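Local coordinates for shikimate dehydrogenase (NADP(+)) (Thermotoga maritima, PDB 3U62), which probably catalyses the reversible NADPH-linked reduction of 3-dehydroshikimate to shikimate, a step in the biosynthesis of chorismate and hence of aromatic amino acids, at residues A167-T173 with L193-V199; S15-N20 with S31-E35; V70-A76 with G88-N92; G97-S101 with L223-Y227. All coordinates share one frame. Residue numbers count along the deposited sequence, not the author numbering.

Interaction 1 of 4, residues A167-T173 with L193-V199; sequences AKSLFNT and LSLVYDV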
loop_
_atom_site.group_PDB
_atom_site.type_symbol
_atom_site.label_atom_id
_atom_site.label_comp_id
_atom_site.label_asym_id
_atom_site.label_seq_id
_atom_site.Cartn_x
_atom_site.Cartn_y
_atom_site.Cartn_z
ATOM N N ALA A 167 -0.191 -21.350 7.632
ATOM C CA ALA A 167 0.469 -20.534 6.613
ATOM C C ALA A 167 1.952 -20.312 6.899
ATOM O O ALA A 167 2.438 -20.618 7.992
ATOM C CB ALA A 167 -0.247 -19.202 6.466
ATOM N N LYS A 168 2.661 -19.774 5.909
ATOM C CA LYS A 168 4.085 -19.473 6.045
ATOM C C LYS A 168 4.399 -17.981 5.922
ATOM O O LYS A 168 5.449 -17.529 6.384
ATOM C CB LYS A 168 4.911 -20.279 5.038
ATOM C CG LYS A 168 4.950 -21.772 5.328
ATOM C CD LYS A 168 6.067 -22.459 4.566
ATOM C CE LYS A 168 6.078 -23.954 4.842
ATOM N NZ LYS A 168 7.275 -24.618 4.249
ATOM N N SER A 169 3.495 -17.223 5.305
ATOM C CA SER A 169 3.645 -15.771 5.197
ATOM C C SER A 169 2.357 -15.047 5.571
ATOM O O SER A 169 1.259 -15.522 5.275
ATOM C CB SER A 169 4.074 -15.369 3.784
ATOM O OG SER A 169 5.318 -15.958 3.440
ATOM N N LEU A 170 2.508 -13.894 6.221
ATOM C CA LEU A 170 1.375 -13.066 6.624
ATOM C C LEU A 170 1.573 -11.612 6.199
ATOM O O LEU A 170 2.614 -11.010 6.475
ATOM C CB LEU A 170 1.162 -13.148 8.142
ATOM C CG LEU A 170 0.100 -12.249 8.790
ATOM C CD1 LEU A 170 -1.304 -12.652 8.364
ATOM C CD2 LEU A 170 0.224 -12.279 10.300
ATOM N N PHE A 171 0.564 -11.065 5.525
ATOM C CA PHE A 171 0.539 -9.662 5.122
ATOM C C PHE A 171 -0.633 -8.960 5.796
ATOM O O PHE A 171 -1.786 -9.368 5.611
ATOM C CB PHE A 171 0.364 -9.534 3.601
ATOM C CG PHE A 171 1.584 -9.898 2.795
ATOM C CD1 PHE A 171 1.973 -11.226 2.651
ATOM C CD2 PHE A 171 2.320 -8.912 2.144
ATOM C CE1 PHE A 171 3.094 -11.566 1.895
ATOM C CE2 PHE A 171 3.444 -9.244 1.385
ATOM C CZ PHE A 171 3.829 -10.574 1.261
ATOM N N ASN A 172 -0.356 -7.919 6.578
ATOM C CA ASN A 172 -1.418 -7.008 6.990
ATOM C C ASN A 172 -1.516 -5.860 5.999
ATOM O O ASN A 172 -0.529 -5.162 5.753
ATOM C CB ASN A 172 -1.210 -6.446 8.397
ATOM C CG ASN A 172 -2.214 -5.346 8.733
ATOM O OD1 ASN A 172 -1.841 -4.212 9.038
ATOM N ND2 ASN A 172 -3.502 -5.674 8.652
ATOM N N THR A 173 -2.705 -5.668 5.435
ATOM C CA THR A 173 -2.936 -4.580 4.482
ATOM C C THR A 173 -3.986 -3.587 4.991
ATOM O O THR A 173 -4.327 -2.620 4.301
ATOM C CB THR A 173 -3.342 -5.098 3.080
ATOM O OG1 THR A 173 -4.696 -5.570 3.113
ATOM C CG2 THR A 173 -2.418 -6.224 2.620
ATOM N N LEU A 193 5.876 -18.657 11.110
ATOM C CA LEU A 193 5.858 -17.927 9.848
ATOM C C LEU A 193 7.289 -17.581 9.449
ATOM O O LEU A 193 8.146 -17.363 10.312
ATOM C CB LEU A 193 5.031 -16.644 9.962
ATOM C CG LEU A 193 3.521 -16.744 10.208
ATOM C CD1 LEU A 193 2.963 -15.383 10.577
ATOM C CD2 LEU A 193 2.779 -17.317 9.004
ATOM N N SER A 194 7.542 -17.536 8.146
ATOM C CA SER A 194 8.840 -17.102 7.636
ATOM C C SER A 194 8.830 -15.626 7.241
ATOM O O SER A 194 9.888 -15.002 7.128
ATOM C CB SER A 194 9.283 -17.972 6.456
ATOM O OG SER A 194 8.342 -17.908 5.387
ATOM N N LEU A 195 7.635 -15.075 7.036
ATOM C CA LEU A 195 7.477 -13.665 6.690
ATOM C C LEU A 195 6.276 -13.032 7.382
ATOM O O LEU A 195 5.159 -13.549 7.310
ATOM C CB LEU A 195 7.361 -13.486 5.168
ATOM C CG LEU A 195 7.004 -12.098 4.608
ATOM C CD1 LEU A 195 8.125 -11.087 4.824
ATOM C CD2 LEU A 195 6.649 -12.192 3.133
ATOM N N VAL A 196 6.526 -11.918 8.064
ATOM C CA VAL A 196 5.465 -11.042 8.552
ATOM C C VAL A 196 5.651 -9.685 7.881
ATOM O O VAL A 196 6.688 -9.032 8.041
ATOM C CB VAL A 196 5.470 -10.911 10.096
ATOM C CG1 VAL A 196 4.528 -9.798 10.556
ATOM C CG2 VAL A 196 5.084 -12.236 10.749
ATOM N N TYR A 197 4.642 -9.281 7.118
ATOM C CA TYR A 197 4.699 -8.074 6.310
ATOM C C TYR A 197 3.539 -7.170 6.702
ATOM O O TYR A 197 2.386 -7.604 6.727
ATOM C CB TYR A 197 4.612 -8.458 4.829
ATOM C CG TYR A 197 4.952 -7.370 3.828
ATOM C CD1 TYR A 197 6.116 -7.445 3.060
ATOM C CD2 TYR A 197 4.096 -6.288 3.617
ATOM C CE1 TYR A 197 6.428 -6.461 2.125
ATOM C CE2 TYR A 197 4.399 -5.299 2.687
ATOM C CZ TYR A 197 5.565 -5.392 1.945
ATOM O OH TYR A 197 5.865 -4.414 1.026
ATOM N N ASP A 198 3.849 -5.919 7.020
ATOM C CA ASP A 198 2.829 -4.947 7.385
ATOM C C ASP A 198 2.965 -3.733 6.479
ATOM O O ASP A 198 4.049 -3.160 6.364
ATOM C CB ASP A 198 2.985 -4.544 8.857
ATOM C CG ASP A 198 1.697 -4.008 9.466
ATOM O OD1 ASP A 198 0.911 -3.346 8.753
ATOM O OD2 ASP A 198 1.473 -4.245 10.673
ATOM N N VAL A 199 1.870 -3.348 5.826
ATOM C CA VAL A 199 1.885 -2.187 4.933
ATOM C C VAL A 199 1.989 -0.876 5.712
ATOM O O VAL A 199 2.319 0.168 5.140
ATOM C CB VAL A 199 0.658 -2.137 3.974
ATOM C CG1 VAL A 199 0.575 -3.410 3.130
ATOM C CG2 VAL A 199 -0.643 -1.897 4.747
HETATM O O HOH W 1 7.967 -16.264 3.231
#

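Interaction 2 of 4, residues S15-N20 with S31-E35; sequences SPRLYN and SYGME. With SO4 (sulfate ion), chain B.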
loop_
_atom_site.group_PDB
_atom_site.type_symbol
_atom_site.label_atom_id
_atom_site.label_comp_id
_atom_site.label_asym_id
_atom_site.label_seq_id
_atom_site.Cartn_x
_atom_site.Cartn_y
_atom_site.Cartn_z
ATOM N N SER A 15 4.230 12.035 3.089
ATOM C CA SER A 15 4.565 12.333 1.695
ATOM C C SER A 15 4.951 13.794 1.404
ATOM O O SER A 15 5.987 14.023 0.778
ATOM C CB SER A 15 3.458 11.857 0.744
ATOM O OG SER A 15 3.462 10.446 0.622
ATOM N N PRO A 16 4.138 14.782 1.851
ATOM C CA PRO A 16 4.495 16.160 1.490
ATOM C C PRO A 16 5.924 16.570 1.864
ATOM O O PRO A 16 6.629 17.121 1.019
ATOM C CB PRO A 16 3.468 16.999 2.255
ATOM C CG PRO A 16 2.290 16.110 2.370
ATOM C CD PRO A 16 2.856 14.734 2.582
ATOM N N ARG A 17 6.347 16.296 3.097
ATOM C CA ARG A 17 7.694 16.672 3.546
ATOM C C ARG A 17 8.785 16.023 2.691
ATOM O O ARG A 17 9.777 16.671 2.350
ATOM C CB ARG A 17 7.906 16.336 5.030
ATOM C CG ARG A 17 7.882 14.845 5.330
ATOM C CD ARG A 17 8.451 14.485 6.683
ATOM N NE ARG A 17 8.433 13.030 6.862
ATOM C CZ ARG A 17 8.435 12.402 8.036
ATOM N NH1 ARG A 17 8.454 13.093 9.169
ATOM N NH2 ARG A 17 8.412 11.076 8.077
ATOM N N LEU A 18 8.587 14.752 2.340
ATOM C CA LEU A 18 9.577 13.992 1.581
ATOM C C LEU A 18 9.677 14.425 0.121
ATOM O O LEU A 18 10.782 14.660 -0.373
ATOM C CB LEU A 18 9.319 12.487 1.691
ATOM C CG LEU A 18 9.807 11.833 2.989
ATOM C CD1 LEU A 18 9.052 10.539 3.240
ATOM C CD2 LEU A 18 11.320 11.588 2.958
ATOM N N TYR A 19 8.540 14.532 -0.564
ATOM C CA TYR A 19 8.543 14.977 -1.956
ATOM C C TYR A 19 9.046 16.416 -2.086
ATOM O O TYR A 19 9.806 16.721 -3.007
ATOM C CB TYR A 19 7.161 14.837 -2.593
ATOM C CG TYR A 19 6.740 13.416 -2.912
ATOM C CD1 TYR A 19 6.053 12.647 -1.973
ATOM C CD2 TYR A 19 7.001 12.850 -4.161
ATOM C CE1 TYR A 19 5.650 11.346 -2.260
ATOM C CE2 TYR A 19 6.602 11.546 -4.459
ATOM C CZ TYR A 19 5.927 10.803 -3.503
ATOM O OH TYR A 19 5.527 9.517 -3.786
ATOM N N ASN A 20 8.633 17.290 -1.169
ATOM C CA ASN A 20 9.086 18.683 -1.179
ATOM C C ASN A 20 10.581 18.838 -0.918
ATOM O O ASN A 20 11.233 19.684 -1.540
ATOM C CB ASN A 20 8.278 19.538 -0.201
ATOM C CG ASN A 20 6.883 19.843 -0.710
ATOM O OD1 ASN A 20 6.691 20.169 -1.882
ATOM N ND2 ASN A 20 5.898 19.746 0.175
ATOM N N SER A 31 5.879 21.060 -6.479
ATOM C CA SER A 31 5.358 21.126 -5.118
ATOM C C SER A 31 4.453 19.931 -4.830
ATOM O O SER A 31 3.853 19.361 -5.746
ATOM C CB SER A 31 4.590 22.431 -4.910
ATOM O OG SER A 31 3.516 22.550 -5.831
ATOM N N TYR A 32 4.362 19.562 -3.556
ATOM C CA TYR A 32 3.526 18.447 -3.122
ATOM C C TYR A 32 2.708 18.859 -1.900
ATOM O O TYR A 32 3.267 19.242 -0.868
ATOM C CB TYR A 32 4.396 17.227 -2.805
ATOM C CG TYR A 32 3.662 15.902 -2.723
ATOM C CD1 TYR A 32 3.790 14.949 -3.735
ATOM C CD2 TYR A 32 2.858 15.593 -1.627
ATOM C CE1 TYR A 32 3.128 13.723 -3.658
ATOM C CE2 TYR A 32 2.190 14.376 -1.542
ATOM C CZ TYR A 32 2.331 13.445 -2.558
ATOM O OH TYR A 32 1.671 12.242 -2.473
ATOM N N GLY A 33 1.386 18.777 -2.028
ATOM C CA GLY A 33 0.475 19.172 -0.958
ATOM C C GLY A 33 -0.355 18.033 -0.398
ATOM O O GLY A 33 0.041 16.866 -0.471
ATOM N N MET A 34 -1.505 18.384 0.168
ATOM C CA MET A 34 -2.409 17.415 0.787
ATOM C C MET A 34 -3.847 17.912 0.753
ATOM O O MET A 34 -4.113 19.098 0.964
ATOM C CB MET A 34 -1.989 17.115 2.231
ATOM C CG MET A 34 -1.885 18.340 3.142
ATOM S SD MET A 34 -1.821 17.929 4.894
ATOM C CE MET A 34 -0.315 16.956 4.966
ATOM N N GLU A 35 -4.771 16.995 0.479
ATOM C CA GLU A 35 -6.190 17.316 0.419
ATOM C C GLU A 35 -6.975 16.235 1.154
ATOM O O GLU A 35 -7.187 15.136 0.624
ATOM C CB GLU A 35 -6.660 17.428 -1.040
ATOM C CG GLU A 35 -5.880 18.432 -1.903
ATOM C CD GLU A 35 -6.405 19.862 -1.818
ATOM O OE1 GLU A 35 -7.311 20.135 -1.001
ATOM O OE2 GLU A 35 -5.909 20.722 -2.580
HETATM S S SO4 B . 1.361 8.653 3.657
HETATM O O1 SO4 B . 1.879 8.827 5.012
HETATM O O2 SO4 B . -0.023 9.114 3.596
HETATM O O3 SO4 B . 1.419 7.242 3.294
HETATM O O4 SO4 B . 2.181 9.423 2.718
#

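Interaction 3 of 4, residues V70-A76 with G88-N92; sequences VEPSEDA and GKGYN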
loop_
_atom_site.group_PDB
_atom_site.type_symbol
_atom_site.label_atom_id
_atom_site.label_comp_id
_atom_site.label_asym_id
_atom_site.label_seq_id
_atom_site.Cartn_x
_atom_site.Cartn_y
_atom_site.Cartn_z
ATOM N N VAL A 70 -10.653 9.132 -13.848
ATOM C CA VAL A 70 -9.436 9.062 -14.662
ATOM C C VAL A 70 -9.499 7.873 -15.624
ATOM O O VAL A 70 -10.455 7.096 -15.596
ATOM C CB VAL A 70 -8.151 8.971 -13.784
ATOM C CG1 VAL A 70 -7.950 10.241 -12.960
ATOM C CG2 VAL A 70 -8.171 7.729 -12.891
ATOM N N GLU A 71 -8.485 7.747 -16.479
ATOM C CA GLU A 71 -8.346 6.586 -17.352
ATOM C C GLU A 71 -7.307 5.639 -16.749
ATOM O O GLU A 71 -6.102 5.894 -16.849
ATOM C CB GLU A 71 -7.947 7.021 -18.767
ATOM C CG GLU A 71 -7.843 5.885 -19.777
ATOM C CD GLU A 71 -7.400 6.368 -21.143
ATOM O OE1 GLU A 71 -8.254 6.879 -21.900
ATOM O OE2 GLU A 71 -6.197 6.234 -21.461
ATOM N N PRO A 72 -7.767 4.548 -16.107
ATOM C CA PRO A 72 -6.834 3.658 -15.420
ATOM C C PRO A 72 -6.050 2.752 -16.363
ATOM O O PRO A 72 -6.544 2.386 -17.435
ATOM C CB PRO A 72 -7.747 2.822 -14.519
ATOM C CG PRO A 72 -9.059 2.814 -15.210
ATOM C CD PRO A 72 -9.170 4.118 -15.943
ATOM N N SER A 73 -4.832 2.407 -15.952
ATOM C CA SER A 73 -4.010 1.435 -16.663
ATOM C C SER A 73 -4.598 0.037 -16.495
ATOM O O SER A 73 -5.444 -0.188 -15.624
ATOM C CB SER A 73 -2.574 1.467 -16.136
ATOM O OG SER A 73 -2.520 1.110 -14.765
ATOM N N GLU A 74 -4.144 -0.896 -17.329
ATOM C CA GLU A 74 -4.630 -2.276 -17.304
ATOM C C GLU A 74 -4.455 -2.931 -15.933
ATOM O O GLU A 74 -5.360 -3.618 -15.453
ATOM C CB GLU A 74 -3.931 -3.107 -18.384
ATOM C CG GLU A 74 -4.546 -4.482 -18.630
ATOM C CD GLU A 74 -3.774 -5.304 -19.652
ATOM O OE1 GLU A 74 -2.635 -4.927 -20.002
ATOM O OE2 GLU A 74 -4.309 -6.339 -20.105
ATOM N N ASP A 75 -3.297 -2.716 -15.312
ATOM C CA ASP A 75 -3.024 -3.277 -13.988
ATOM C C ASP A 75 -3.852 -2.609 -12.889
ATOM O O ASP A 75 -4.301 -3.282 -11.961
ATOM C CB ASP A 75 -1.527 -3.236 -13.657
ATOM C CG ASP A 75 -0.930 -1.848 -13.794
ATOM O OD1 ASP A 75 -0.926 -1.304 -14.918
ATOM O OD2 ASP A 75 -0.451 -1.306 -12.775
ATOM N N ALA A 76 -4.062 -1.296 -13.003
ATOM C CA ALA A 76 -4.935 -0.570 -12.076
ATOM C C ALA A 76 -6.376 -1.075 -12.168
ATOM O O ALA A 76 -7.077 -1.145 -11.157
ATOM C CB ALA A 76 -4.872 0.926 -12.341
ATOM N N GLY A 88 -4.897 12.990 -16.045
ATOM C CA GLY A 88 -6.062 12.241 -16.501
ATOM C C GLY A 88 -5.896 10.733 -16.543
ATOM O O GLY A 88 -6.868 10.008 -16.766
ATOM N N LYS A 89 -4.670 10.258 -16.335
ATOM C CA LYS A 89 -4.377 8.825 -16.369
ATOM C C LYS A 89 -4.152 8.289 -14.962
ATOM O O LYS A 89 -3.502 8.937 -14.140
ATOM C CB LYS A 89 -3.147 8.537 -17.240
ATOM C CG LYS A 89 -3.148 9.199 -18.617
ATOM C CD LYS A 89 -4.233 8.640 -19.532
ATOM C CE LYS A 89 -4.292 9.425 -20.830
ATOM N NZ LYS A 89 -5.547 9.146 -21.584
ATOM N N GLY A 90 -4.695 7.103 -14.694
ATOM C CA GLY A 90 -4.565 6.463 -13.390
ATOM C C GLY A 90 -3.660 5.246 -13.423
ATOM O O GLY A 90 -3.703 4.453 -14.365
ATOM N N TYR A 91 -2.843 5.105 -12.382
ATOM C CA TYR A 91 -1.877 4.017 -12.285
ATOM C C TYR A 91 -1.911 3.402 -10.898
ATOM O O TYR A 91 -2.416 4.011 -9.952
ATOM C CB TYR A 91 -0.470 4.541 -12.579
ATOM C CG TYR A 91 -0.352 5.201 -13.928
ATOM C CD1 TYR A 91 -0.391 6.589 -14.055
ATOM C CD2 TYR A 91 -0.221 4.435 -15.086
ATOM C CE1 TYR A 91 -0.289 7.196 -15.301
ATOM C CE2 TYR A 91 -0.120 5.028 -16.334
ATOM C CZ TYR A 91 -0.155 6.410 -16.436
ATOM O OH TYR A 91 -0.054 7.002 -17.672
ATOM N N ASN A 92 -1.380 2.190 -10.779
ATOM C CA ASN A 92 -1.164 1.599 -9.469
ATOM C C ASN A 92 0.310 1.286 -9.256
ATOM O O ASN A 92 0.886 0.442 -9.946
ATOM C CB ASN A 92 -2.035 0.359 -9.256
ATOM C CG ASN A 92 -2.116 -0.054 -7.794
ATOM O OD1 ASN A 92 -3.163 0.076 -7.160
ATOM N ND2 ASN A 92 -1.009 -0.552 -7.252
HETATM O O HOH W 2 -3.588 4.960 -17.429
HETATM O O HOH W 3 0.044 1.290 -13.345
#

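Interaction 4 of 4, residues G97-S101 with L223-Y227; sequences GVVKS and LMFYY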
loop_
_atom_site.group_PDB
_atom_site.type_symbol
_atom_site.label_atom_id
_atom_site.label_comp_id
_atom_site.label_asym_id
_atom_site.label_seq_id
_atom_site.Cartn_x
_atom_site.Cartn_y
_atom_site.Cartn_z
ATOM N N GLY A 97 5.582 -1.347 -5.472
ATOM C CA GLY A 97 6.186 -1.177 -4.153
ATOM C C GLY A 97 6.350 -2.492 -3.413
ATOM O O GLY A 97 7.381 -2.726 -2.780
ATOM N N VAL A 98 5.334 -3.351 -3.503
ATOM C CA VAL A 98 5.354 -4.660 -2.844
ATOM C C VAL A 98 6.389 -5.599 -3.477
ATOM O O VAL A 98 7.206 -6.192 -2.765
ATOM C CB VAL A 98 3.951 -5.328 -2.818
ATOM C CG1 VAL A 98 4.007 -6.697 -2.145
ATOM C CG2 VAL A 98 2.944 -4.441 -2.098
ATOM N N VAL A 99 6.354 -5.727 -4.804
ATOM C CA VAL A 99 7.306 -6.571 -5.530
ATOM C C VAL A 99 8.748 -6.169 -5.211
ATOM O O VAL A 99 9.565 -7.017 -4.844
ATOM C CB VAL A 99 7.065 -6.546 -7.066
ATOM C CG1 VAL A 99 8.197 -7.242 -7.818
ATOM C CG2 VAL A 99 5.733 -7.191 -7.412
ATOM N N LYS A 100 9.041 -4.877 -5.334
ATOM C CA LYS A 100 10.395 -4.377 -5.111
ATOM C C LYS A 100 10.839 -4.474 -3.649
ATOM O O LYS A 100 12.031 -4.669 -3.380
ATOM C CB LYS A 100 10.552 -2.956 -5.655
ATOM C CG LYS A 100 10.533 -2.888 -7.183
ATOM C CD LYS A 100 11.127 -1.592 -7.730
ATOM C CE LYS A 100 12.648 -1.556 -7.589
ATOM N NZ LYS A 100 13.299 -2.873 -8.169
ATOM N N SER A 101 9.895 -4.348 -2.716
ATOM C CA SER A 101 10.194 -4.492 -1.286
ATOM C C SER A 101 10.620 -5.917 -0.931
ATOM O O SER A 101 11.316 -6.135 0.063
ATOM C CB SER A 101 8.991 -4.084 -0.426
ATOM O OG SER A 101 7.956 -5.050 -0.490
ATOM N N LEU A 223 9.628 0.097 3.038
ATOM C CA LEU A 223 10.181 -0.310 1.739
ATOM C C LEU A 223 9.156 -0.159 0.618
ATOM O O LEU A 223 9.481 0.340 -0.463
ATOM C CB LEU A 223 10.704 -1.751 1.784
ATOM C CG LEU A 223 12.127 -2.011 2.293
ATOM C CD1 LEU A 223 12.324 -3.502 2.538
ATOM C CD2 LEU A 223 13.180 -1.488 1.312
ATOM N N MET A 224 7.925 -0.596 0.884
ATOM C CA MET A 224 6.809 -0.438 -0.047
ATOM C C MET A 224 6.597 1.037 -0.387
ATOM O O MET A 224 6.418 1.386 -1.556
ATOM C CB MET A 224 5.533 -1.043 0.544
ATOM C CG MET A 224 4.301 -0.961 -0.348
ATOM S SD MET A 224 2.830 -1.560 0.503
ATOM C CE MET A 224 1.557 -1.170 -0.696
ATOM N N PHE A 225 6.625 1.889 0.637
ATOM C CA PHE A 225 6.488 3.332 0.453
ATOM C C PHE A 225 7.609 3.900 -0.416
ATOM O O PHE A 225 7.356 4.688 -1.329
ATOM C CB PHE A 225 6.448 4.067 1.799
ATOM C CG PHE A 225 6.413 5.561 1.659
ATOM C CD1 PHE A 225 5.205 6.225 1.463
ATOM C CD2 PHE A 225 7.590 6.305 1.690
ATOM C CE1 PHE A 225 5.167 7.608 1.315
ATOM C CE2 PHE A 225 7.563 7.688 1.541
ATOM C CZ PHE A 225 6.349 8.342 1.353
ATOM N N TYR A 226 8.842 3.501 -0.107
ATOM C CA TYR A 226 10.036 3.919 -0.838
ATOM C C TYR A 226 9.912 3.608 -2.326
ATOM O O TYR A 226 10.129 4.484 -3.166
ATOM C CB TYR A 226 11.265 3.223 -0.239
ATOM C CG TYR A 226 12.602 3.556 -0.869
ATOM C CD1 TYR A 226 13.338 4.663 -0.447
ATOM C CD2 TYR A 226 13.154 2.738 -1.858
ATOM C CE1 TYR A 226 14.576 4.964 -1.010
ATOM C CE2 TYR A 226 14.390 3.029 -2.430
ATOM C CZ TYR A 226 15.096 4.142 -2.000
ATOM O OH TYR A 226 16.318 4.434 -2.561
ATOM N N TYR A 227 9.547 2.370 -2.646
ATOM C CA TYR A 227 9.508 1.933 -4.038
ATOM C C TYR A 227 8.286 2.417 -4.820
ATOM O O TYR A 227 8.381 2.613 -6.035
ATOM C CB TYR A 227 9.674 0.417 -4.143
ATOM C CG TYR A 227 11.081 -0.060 -3.853
ATOM C CD1 TYR A 227 11.346 -0.886 -2.762
ATOM C CD2 TYR A 227 12.149 0.313 -4.671
ATOM C CE1 TYR A 227 12.635 -1.332 -2.490
ATOM C CE2 TYR A 227 13.444 -0.124 -4.411
ATOM C CZ TYR A 227 13.678 -0.948 -3.321
ATOM O OH TYR A 227 14.956 -1.381 -3.059
HETATM O O HOH W 4 14.215 -4.163 -1.682
#

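Interaction 1 of 4, residues A167-T173 with L193-V199
Two adjacent parallel strands of the NADP-binding Rossmann domain pair here, their short axes 4.7 Å apart and 8° from parallel. At Ala167, CB meets Leu193 CD2 at 4.4 Å. Lys168 O then opens the pairing by accepting from Ser194 N at 2.7 Å, with a weak second bond from Leu195 N at 3.4 Å. A water links Ser169 OG to Ser194 OG, at 2.7 Å from each; Ser169 OG also bonds to Lys108. Leu170 bonds through both its N and its O, to the residues on either side of its partner Val196, the regular parallel pattern: its N donates to Leu195 O (2.9 Å) and its O accepts from Tyr197 N (2.7 Å), while its CB touches Leu193 CD1 at 3.8 Å. Phe171 makes an offset stack on Tyr197, with ring centroids 4.7 Å apart and planes at 26°, and Tyr197 CB sits over the Phe171 ring face, 3.8 Å from its centroid. Asn172 continues the pattern, N to Tyr197 O at 2.8 Å and O from Val199 N at 3.0 Å. At Thr173, CA lies 3.5 Å from CG2 of Val199, a predicted NADP(+)-binding residue. Strand 111-114 bonds the other edge of 169-172; helix 118-129 covers Phe171 and Thr173, and helix 205-213 covers Leu170, Asn172 and Val196.

Interaction 2 of 4, residues S15-N20 with S31-E35
Tyr32 is the centre of this contact between helix 15-20 and strand 31-35, which run nearly antiparallel (171°) with axes 7.2 Å apart. The rings of Tyr19 and Tyr32 form an offset stack, centroids 4.2 Å apart and planes at 9°. Their hydroxyls bond to residues outside the two segments, Tyr19 OH to Asn232 and Tyr32 OH to Asn57. Apolar packing extends the overlap: Pro16 CG lies 4.1 Å from Tyr32 CD2 and 3.8 Å from Met34 CE. The pair belongs to the beta-alpha-beta unit of strand 2-7, helix 15-26 and strand 31-36 in the substrate-binding domain. Ser15 OG donates to sulfate O4 at 2.7 Å; Ser13 and Ile14 also bind this ion. All three are predicted shikimate ligands, consistent with a pocket that receives anionic groups. Across the segments, Asn20 OD1 accepts from Tyr32 N at 2.9 Å and Asn20 ND2 donates to Tyr32 O at 2.9 Å. One helix side chain thus satisfies both backbone groups of Tyr32 on this edge strand, while the near-parallel rings fill the space between helix and strand.

Interaction 3 of 4, residues V70-A76 with G88-N92
Val70 overlaps the backbone of the facing strand, its CB 3.4 Å from Gly88 O and its CG2 3.9 Å from Gly90 CA. That fit depends on the bare glycine: an ideal CB on Gly90 would lie 2.8 Å from Val70 CG2, a clash. Beyond Val70 the backbones pair in parallel, with Glu71 N donating to Gly88 O, Gly90 N to Glu71 O and Ser73 N to Gly90 O, each at 2.8 Å. Strand 71-72 is thereby added as an outermost strand to the mixed sheet of the substrate-binding domain, next to strand 89-91. On the exposed face, Glu71 OE2 and Lys89 NZ form a salt bridge at 3.0 Å. Ser73 then takes the N-cap position of helix 74-79, OG accepting weakly from Ala76 N at 3.4 Å and donating to Asp75 OD1 at 2.9 Å. A water bridges Asp75 OD2 (2.7 Å) and Asn92 N (3.1 Å); Asp75 OD2 also bonds to Trp95. Asn92 CB lies 4.2 Å from Ala76 CB, and its side chain is close to Asn83 and Asp94, both predicted to bind shikimate.

Interaction 4 of 4, residues G97-S101 with L223-Y227
Helix-helix packing joins 97-101, from helix 94-101, to 223-227, from helix 222-235, at a crossing angle of 116° and an axis separation of 7.6 Å. Gly97 permits this close approach: its CA is 4.2 Å from Met224 CA, and an ideal CB would stand 2.6 Å from Met224 O, a clash. Tyr227, with chi1 in the m well, lays its ring against the first helix. Lys100 CB sits over that ring's face, 3.7 Å from the centroid and 21° off the normal, a CH-pi contact. The Lys100 chain starts m, t, then bends through p, p, and its NZ forms a salt bridge with Glu103. Met224 is extended, all three chi angles t, which carries CE to within 3.8 Å of Val98 CG2 and sets the side chain beside Val199 and Asp94, predicted NADP(+) and shikimate ligands respectively. The p rotamer of Ser101 turns OG back onto its own helix, where it donates to Val98 O at 2.7 Å; Ser101 CB meets Leu223 CB at 3.6 Å. No direct hydrogen bond crosses the interface, but one water lies 2.8 Å from Lys100 O, to which it donates, and 3.2 Å from Tyr227 OH.

From the N terminus, interaction 2 closes first, a short loop in which helix 15-26 leads to edge strand 31-36. Interaction 3 follows in series, completing the other edge of the same sheet with strand 71-72; its second strand, 89-91, is followed directly by helix 94-101. There interaction 4 opens a loop of 121 intervening residues, closed by helix 222-235, and interaction 1 nests inside it, within the parallel sheet. Tyr197 OH of interaction 1 lies 2.7 Å from Ser101 OG of interaction 4, and Phe225 CE1 of 223-227 lies 3.4 Å from Ser15 OG of interaction 2. Interaction 4 thus touches contacts in both domains, whereas interactions 1 and 2 are centred about 30 Å apart.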